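Local atomic coordinates of ribonuclease J (Methanolobus psychrophilus R15, PDB entry 5HAB), a protein that probably degrades RNA as a metal-dependent exoribonuclease of the beta-CASP group within the metallo-beta-lactamase superfamily. Residues B[45-55]-B[93-104]. The protein carries 1 engineered substitution. Sequence-based numbering, arbitrary orientation.
Sequences RVNEDIIIIDM and VNGNVRAIVCTH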
ATOM      1  N   ARG B  45     -26.163  15.157 -27.573  1.00 39.23           N
ATOM      2  CA  ARG B  45     -27.321  15.826 -28.144  1.00 44.09           C
ATOM      3  C   ARG B  45     -26.857  16.897 -29.120  1.00 37.83           C
ATOM      4  O   ARG B  45     -26.049  17.746 -28.775  1.00 40.13           O
ATOM      5  CB  ARG B  45     -28.186  16.450 -27.040  1.00 34.18           C
ATOM      6  CG  ARG B  45     -29.409  17.207 -27.541  1.00 42.24           C
ATOM      7  CD  ARG B  45     -30.270  17.719 -26.388  1.00 34.17           C
ATOM      8  NE  ARG B  45     -29.522  18.600 -25.495  1.00 39.23           N
ATOM      9  CZ  ARG B  45     -29.178  19.853 -25.783  1.00 47.04           C
ATOM     10  NH1 ARG B  45     -29.520  20.389 -26.947  1.00 42.86           N
ATOM     11  NH2 ARG B  45     -28.491  20.573 -24.906  1.00 45.16           N
ATOM     12  N   VAL B  46     -27.329  16.828 -30.356  1.00 41.03           N
ATOM     13  CA  VAL B  46     -27.141  17.916 -31.301  1.00 37.49           C
ATOM     14  C   VAL B  46     -28.509  18.536 -31.575  1.00 47.64           C
ATOM     15  O   VAL B  46     -29.360  17.936 -32.247  1.00 49.25           O
ATOM     16  CB  VAL B  46     -26.462  17.445 -32.585  1.00 46.87           C
ATOM     17  CG1 VAL B  46     -25.997  18.644 -33.402  1.00 41.95           C
ATOM     18  CG2 VAL B  46     -25.291  16.529 -32.256  1.00 39.61           C
ATOM     19  N   ASN B  47     -28.721  19.718 -31.005  1.00 45.83           N
ATOM     20  CA  ASN B  47     -30.004  20.410 -31.050  1.00 48.12           C
ATOM     21  C   ASN B  47     -31.104  19.553 -30.417  1.00 45.92           C
ATOM     22  O   ASN B  47     -31.296  19.598 -29.202  1.00 53.90           O
ATOM     23  CB  ASN B  47     -30.336  20.795 -32.493  1.00 39.09           C
ATOM     24  CG  ASN B  47     -29.328  21.776 -33.065  1.00 37.87           C
ATOM     25  OD1 ASN B  47     -28.822  22.644 -32.353  1.00 54.09           O
ATOM     26  ND2 ASN B  47     -29.006  21.625 -34.341  1.00 38.43           N
ATOM     27  N   GLU B  48     -31.829  18.779 -31.217  1.00 43.24           N
ATOM     28  CA  GLU B  48     -32.886  17.934 -30.659  1.00 45.75           C
ATOM     29  C   GLU B  48     -32.758  16.478 -31.101  1.00 41.88           C
ATOM     30  O   GLU B  48     -33.658  15.673 -30.867  1.00 46.08           O
ATOM     31  CB  GLU B  48     -34.271  18.467 -31.034  1.00 51.26           C
ATOM     32  CG  GLU B  48     -34.533  19.893 -30.571  1.00 54.89           C
ATOM     33  CD  GLU B  48     -36.004  20.272 -30.633  1.00 65.03           C
ATOM     34  OE1 GLU B  48     -36.443  21.087 -29.795  1.00 67.86           O
ATOM     35  OE2 GLU B  48     -36.716  19.765 -31.528  1.00 62.21           O
ATOM     36  N   ASP B  49     -31.632  16.138 -31.720  1.00 41.50           N
ATOM     37  CA  ASP B  49     -31.351  14.747 -32.064  1.00 40.56           C
ATOM     38  C   ASP B  49     -30.276  14.188 -31.136  1.00 47.10           C
ATOM     39  O   ASP B  49     -29.333  14.889 -30.798  1.00 42.82           O
ATOM     40  CB  ASP B  49     -30.920  14.635 -33.523  1.00 47.65           C
ATOM     41  CG  ASP B  49     -32.064  14.886 -34.487  1.00 59.16           C
ATOM     42  OD1 ASP B  49     -33.185  14.403 -34.217  1.00 54.24           O
ATOM     43  OD2 ASP B  49     -31.845  15.585 -35.499  1.00 57.15           O
ATOM     44  N   ILE B  50     -30.429  12.941 -30.699  1.00 44.52           N
ATOM     45  CA  ILE B  50     -29.508  12.366 -29.719  1.00 34.99           C
ATOM     46  C   ILE B  50     -28.807  11.117 -30.251  1.00 36.94           C
ATOM     47  O   ILE B  50     -29.447  10.217 -30.785  1.00 45.93           O
ATOM     48  CB  ILE B  50     -30.244  12.043 -28.405  1.00 42.30           C
ATOM     49  CG1 ILE B  50     -30.901  13.303 -27.840  1.00 39.51           C
ATOM     50  CG2 ILE B  50     -29.285  11.435 -27.386  1.00 32.63           C
ATOM     51  CD1 ILE B  50     -31.719  13.051 -26.594  1.00 28.41           C
ATOM     52  N   ILE B  51     -27.486  11.077 -30.100  1.00 35.01           N
ATOM     53  CA  ILE B  51     -26.692   9.879 -30.357  1.00 27.72           C
ATOM     54  C   ILE B  51     -26.242   9.286 -29.023  1.00 33.20           C
ATOM     55  O   ILE B  51     -25.474   9.907 -28.308  1.00 33.60           O
ATOM     56  CB  ILE B  51     -25.479  10.197 -31.247  1.00 31.07           C
ATOM     57  CG1 ILE B  51     -25.919  10.974 -32.487  1.00 34.04           C
ATOM     58  CG2 ILE B  51     -24.730   8.920 -31.625  1.00 29.37           C
ATOM     59  CD1 ILE B  51     -26.703  10.146 -33.475  1.00 42.90           C
ATOM     60  N   ILE B  52     -26.727   8.099 -28.678  1.00 30.99           N
ATOM     61  CA  ILE B  52     -26.235   7.398 -27.500  1.00 32.77           C
ATOM     62  C   ILE B  52     -24.928   6.701 -27.861  1.00 37.26           C
ATOM     63  O   ILE B  52     -24.799   6.131 -28.943  1.00 30.60           O
ATOM     64  CB  ILE B  52     -27.281   6.398 -26.951  1.00 31.89           C
ATOM     65  CG1 ILE B  52     -28.508   7.137 -26.412  1.00 33.42           C
ATOM     66  CG2 ILE B  52     -26.690   5.541 -25.846  1.00 26.04           C
ATOM     67  CD1 ILE B  52     -29.618   6.210 -25.923  1.00 30.31           C
ATOM     68  N   ILE B  53     -23.950   6.773 -26.963  1.00 33.27           N
ATOM     69  CA  ILE B  53     -22.680   6.084 -27.148  1.00 37.33           C
ATOM     70  C   ILE B  53     -22.448   5.113 -25.991  1.00 37.39           C
ATOM     71  O   ILE B  53     -22.315   5.523 -24.822  1.00 31.94           O
ATOM     72  CB  ILE B  53     -21.510   7.066 -27.283  1.00 40.53           C
ATOM     73  CG1 ILE B  53     -21.827   8.144 -28.322  1.00 33.57           C
ATOM     74  CG2 ILE B  53     -20.250   6.323 -27.684  1.00 38.04           C
ATOM     75  CD1 ILE B  53     -20.643   9.052 -28.638  1.00 28.33           C
ATOM     76  N   ASP B  54     -22.465   3.830 -26.349  1.00 31.98           N
ATOM     77  CA  ASP B  54     -22.171   2.698 -25.472  1.00 31.32           C
ATOM     78  C   ASP B  54     -23.218   2.506 -24.381  1.00 25.64           C
ATOM     79  O   ASP B  54     -23.842   3.457 -23.922  1.00 28.87           O
ATOM     80  CB  ASP B  54     -20.772   2.849 -24.859  1.00 25.56           C
ATOM     81  CG  ASP B  54     -19.665   2.731 -25.902  1.00 33.22           C
ATOM     82  OD1 ASP B  54     -19.777   1.865 -26.799  1.00 36.89           O
ATOM     83  OD2 ASP B  54     -18.687   3.504 -25.834  1.00 31.18           O
ATOM     84  N   MET B  55     -23.403   1.254 -23.979  1.00 21.56           N
ATOM     85  CA  MET B  55     -24.352   0.886 -22.942  1.00 29.61           C
ATOM     86  C   MET B  55     -23.753  -0.293 -22.174  1.00 46.25           C
ATOM     87  O   MET B  55     -24.041  -1.457 -22.473  1.00 44.04           O
ATOM     88  CB  MET B  55     -25.716   0.507 -23.540  1.00 36.96           C
ATOM     89  CG  MET B  55     -26.388   1.611 -24.362  1.00 50.11           C
ATOM     90  SD  MET B  55     -28.073   1.230 -24.892  1.00 44.78           S
ATOM     91  CE  MET B  55     -28.449  -0.091 -23.772  1.00 50.60           C
ATOM     92  N   VAL B  93     -34.036  14.879 -20.894  1.00 40.97           N
ATOM     93  CA  VAL B  93     -33.139  15.405 -21.929  1.00 45.85           C
ATOM     94  C   VAL B  93     -33.968  15.833 -23.140  1.00 44.53           C
ATOM     95  O   VAL B  93     -34.761  15.053 -23.666  1.00 38.16           O
ATOM     96  CB  VAL B  93     -32.059  14.376 -22.339  1.00 31.89           C
ATOM     97  CG1 VAL B  93     -31.165  14.949 -23.440  1.00 21.63           C
ATOM     98  CG2 VAL B  93     -31.228  13.963 -21.131  1.00 35.32           C
ATOM     99  N   ASN B  94     -33.754  17.065 -23.592  1.00 49.62           N
ATOM    100  CA  ASN B  94     -34.593  17.673 -24.620  1.00 35.49           C
ATOM    101  C   ASN B  94     -34.217  17.242 -26.043  1.00 45.35           C
ATOM    102  O   ASN B  94     -33.657  18.022 -26.809  1.00 51.51           O
ATOM    103  CB  ASN B  94     -34.518  19.200 -24.500  1.00 53.20           C
ATOM    104  CG  ASN B  94     -35.691  19.905 -25.166  1.00 74.71           C
ATOM    105  OD1 ASN B  94     -36.769  19.331 -25.326  1.00 63.45           O
ATOM    106  ND2 ASN B  94     -35.483  21.159 -25.553  1.00 76.11           N
ATOM    107  N   GLY B  95     -34.551  16.005 -26.399  1.00 41.10           N
ATOM    108  CA  GLY B  95     -34.249  15.499 -27.724  1.00 33.79           C
ATOM    109  C   GLY B  95     -34.737  14.087 -27.975  1.00 39.75           C
ATOM    110  O   GLY B  95     -35.273  13.434 -27.082  1.00 42.19           O
ATOM    111  N   ASN B  96     -34.541  13.605 -29.196  1.00 41.54           N
ATOM    112  CA  ASN B  96     -34.945  12.246 -29.537  1.00 51.70           C
ATOM    113  C   ASN B  96     -33.739  11.435 -29.980  1.00 42.08           C
ATOM    114  O   ASN B  96     -32.922  11.900 -30.777  1.00 33.69           O
ATOM    115  CB  ASN B  96     -36.009  12.250 -30.637  1.00 49.21           C
ATOM    116  CG  ASN B  96     -37.217  13.087 -30.271  1.00 60.08           C
ATOM    117  OD1 ASN B  96     -38.049  12.671 -29.465  1.00 50.27           O
ATOM    118  ND2 ASN B  96     -37.325  14.271 -30.868  1.00 53.37           N
ATOM    119  N   VAL B  97     -33.646  10.214 -29.468  1.00 42.13           N
ATOM    120  CA  VAL B  97     -32.523   9.341 -29.774  1.00 40.93           C
ATOM    121  C   VAL B  97     -32.632   8.817 -31.197  1.00 36.58           C
ATOM    122  O   VAL B  97     -33.610   8.160 -31.561  1.00 35.89           O
ATOM    123  CB  VAL B  97     -32.436   8.186 -28.761  1.00 48.19           C
ATOM    124  CG1 VAL B  97     -31.311   7.239 -29.136  1.00 35.97           C
ATOM    125  CG2 VAL B  97     -32.234   8.741 -27.354  1.00 27.17           C
ATOM    126  N   ARG B  98     -31.613   9.108 -31.999  1.00 32.01           N
ATOM    127  CA  ARG B  98     -31.614   8.737 -33.404  1.00 29.33           C
ATOM    128  C   ARG B  98     -30.705   7.553 -33.710  1.00 47.57           C
ATOM    129  O   ARG B  98     -30.877   6.889 -34.733  1.00 41.63           O
ATOM    130  CB  ARG B  98     -31.198   9.938 -34.260  1.00 31.90           C
ATOM    131  CG  ARG B  98     -32.130  11.140 -34.155  1.00 35.31           C
ATOM    132  CD  ARG B  98     -33.526  10.813 -34.677  1.00 49.28           C
ATOM    133  NE  ARG B  98     -34.472  11.910 -34.476  1.00 65.96           N
ATOM    134  CZ  ARG B  98     -35.792  11.797 -34.617  1.00 79.00           C
ATOM    135  NH1 ARG B  98     -36.330  10.632 -34.961  1.00 56.87           N
ATOM    136  NH2 ARG B  98     -36.577  12.847 -34.412  1.00 62.42           N
ATOM    137  N   ALA B  99     -29.741   7.288 -32.831  1.00 40.45           N
ATOM    138  CA  ALA B  99     -28.819   6.172 -33.036  1.00 26.80           C
ATOM    139  C   ALA B  99     -28.122   5.768 -31.745  1.00 45.55           C
ATOM    140  O   ALA B  99     -27.987   6.566 -30.822  1.00 35.43           O
ATOM    141  CB  ALA B  99     -27.785   6.520 -34.102  1.00 32.51           C
ATOM    142  N   ILE B 100     -27.683   4.517 -31.695  1.00 40.95           N
ATOM    143  CA  ILE B 100     -26.910   3.999 -30.576  1.00 40.54           C
ATOM    144  C   ILE B 100     -25.565   3.486 -31.084  1.00 41.70           C
ATOM    145  O   ILE B 100     -25.511   2.496 -31.807  1.00 40.06           O
ATOM    146  CB  ILE B 100     -27.679   2.895 -29.848  1.00 38.95           C
ATOM    147  CG1 ILE B 100     -28.989   3.451 -29.285  1.00 38.51           C
ATOM    148  CG2 ILE B 100     -26.824   2.280 -28.754  1.00 34.40           C
ATOM    149  CD1 ILE B 100     -29.827   2.418 -28.560  1.00 27.72           C
ATOM    150  N   VAL B 101     -24.479   4.164 -30.727  1.00 34.92           N
ATOM    151  CA  VAL B 101     -23.155   3.717 -31.156  1.00 37.08           C
ATOM    152  C   VAL B 101     -22.505   2.854 -30.080  1.00 40.14           C
ATOM    153  O   VAL B 101     -22.554   3.179 -28.894  1.00 36.83           O
ATOM    154  CB  VAL B 101     -22.246   4.904 -31.516  1.00 30.76           C
ATOM    155  CG1 VAL B 101     -20.847   4.412 -31.880  1.00 35.92           C
ATOM    156  CG2 VAL B 101     -22.830   5.691 -32.675  1.00 34.30           C
ATOM    157  N   CYS B 102     -21.931   1.732 -30.503  1.00 43.48           N
ATOM    158  CA  CYS B 102     -21.115   0.905 -29.626  1.00 35.14           C
ATOM    159  C   CYS B 102     -19.691   0.878 -30.155  1.00 45.60           C
ATOM    160  O   CYS B 102     -19.432   0.330 -31.228  1.00 35.35           O
ATOM    161  CB  CYS B 102     -21.675  -0.505 -29.524  1.00 32.34           C
ATOM    162  SG  CYS B 102     -23.225  -0.599 -28.621  1.00 39.41           S
ATOM    163  N   THR B 103     -18.765   1.463 -29.399  1.00 34.53           N
ATOM    164  CA  THR B 103     -17.407   1.648 -29.894  1.00 32.96           C
ATOM    165  C   THR B 103     -16.607   0.349 -29.871  1.00 21.96           C
ATOM    166  O   THR B 103     -15.598   0.234 -30.564  1.00 32.57           O
ATOM    167  CB  THR B 103     -16.654   2.716 -29.082  1.00 44.04           C
ATOM    168  OG1 THR B 103     -16.854   2.478 -27.686  1.00 36.18           O
ATOM    169  CG2 THR B 103     -17.162   4.109 -29.435  1.00 29.44           C
ATOM    170  N   HIS B 104     -17.061  -0.626 -29.087  1.00 23.66           N
ATOM    171  CA  HIS B 104     -16.523  -1.986 -29.176  1.00 37.94           C
ATOM    172  C   HIS B 104     -17.451  -2.981 -28.492  1.00 30.49           C
ATOM    173  O   HIS B 104     -18.495  -2.604 -27.957  1.00 31.55           O
ATOM    174  CB  HIS B 104     -15.105  -2.080 -28.576  1.00 33.84           C
ATOM    175  CG  HIS B 104     -15.035  -1.797 -27.106  1.00 29.19           C
ATOM    176  ND1 HIS B 104     -15.707  -2.548 -26.167  1.00 27.41           N
ATOM    177  CD2 HIS B 104     -14.338  -0.866 -26.411  1.00 33.08           C
ATOM    178  CE1 HIS B 104     -15.449  -2.079 -24.960  1.00 35.41           C
ATOM    179  NE2 HIS B 104     -14.617  -1.058 -25.080  1.00 29.68           N
TER
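Two adjacent parallel strands of the metallo-beta-lactamase sheet, 49-53 and 96-102, pair here, and the second runs on into T103 and H104; H104 opens the segment that corresponds to the family's HxHxDH metal-binding motif, whose second histidine is here the engineered A106. The backbone ladder alternates from N96 N to E48 O, I50 N to N96 O and R98 N to I50 O. A beta bulge then shifts the register by one residue between I50 and I51: V97 pairs with I50 but A99 with I51. R98, the extra residue, bends at chi2 (-64°) and brings NE to D49 OD1 at 2.8 Å in a salt bridge. The oxygen lies at the guanidinium edge but is approached from above the carboxylate plane, the two planes being 72° apart, while N96 CB lies over one face of the guanidinium, toward its rim.

On the face of I50, V97, I52 and I100, I52 CD1 lies 3.8 Å from V97 CG1, and I50 CD1 reaches back to V93 CG1 at 3.7 Å. On the other face I51 CD1 meets A99 CB at 3.8 Å and its CG2 touches V101 CG2 at 3.9 Å; I51 also touches I184 of strand 179-186, in the second sheet.

At the C-terminal end D54 N binds V101 O at 2.6 Å. D54 CG, beside the backbone N (chi1 -67°), turns the carboxylate to T103, whose N meets OD1 on the syn side at 2.8 Å. This grip on T103 precedes H104, whose NE2 is hydrogen-bonded to D196 OD2. Such a strand pair, ending at the histidine motif, is typical of the metallo-beta-lactamase alpha-beta/beta-alpha sandwich.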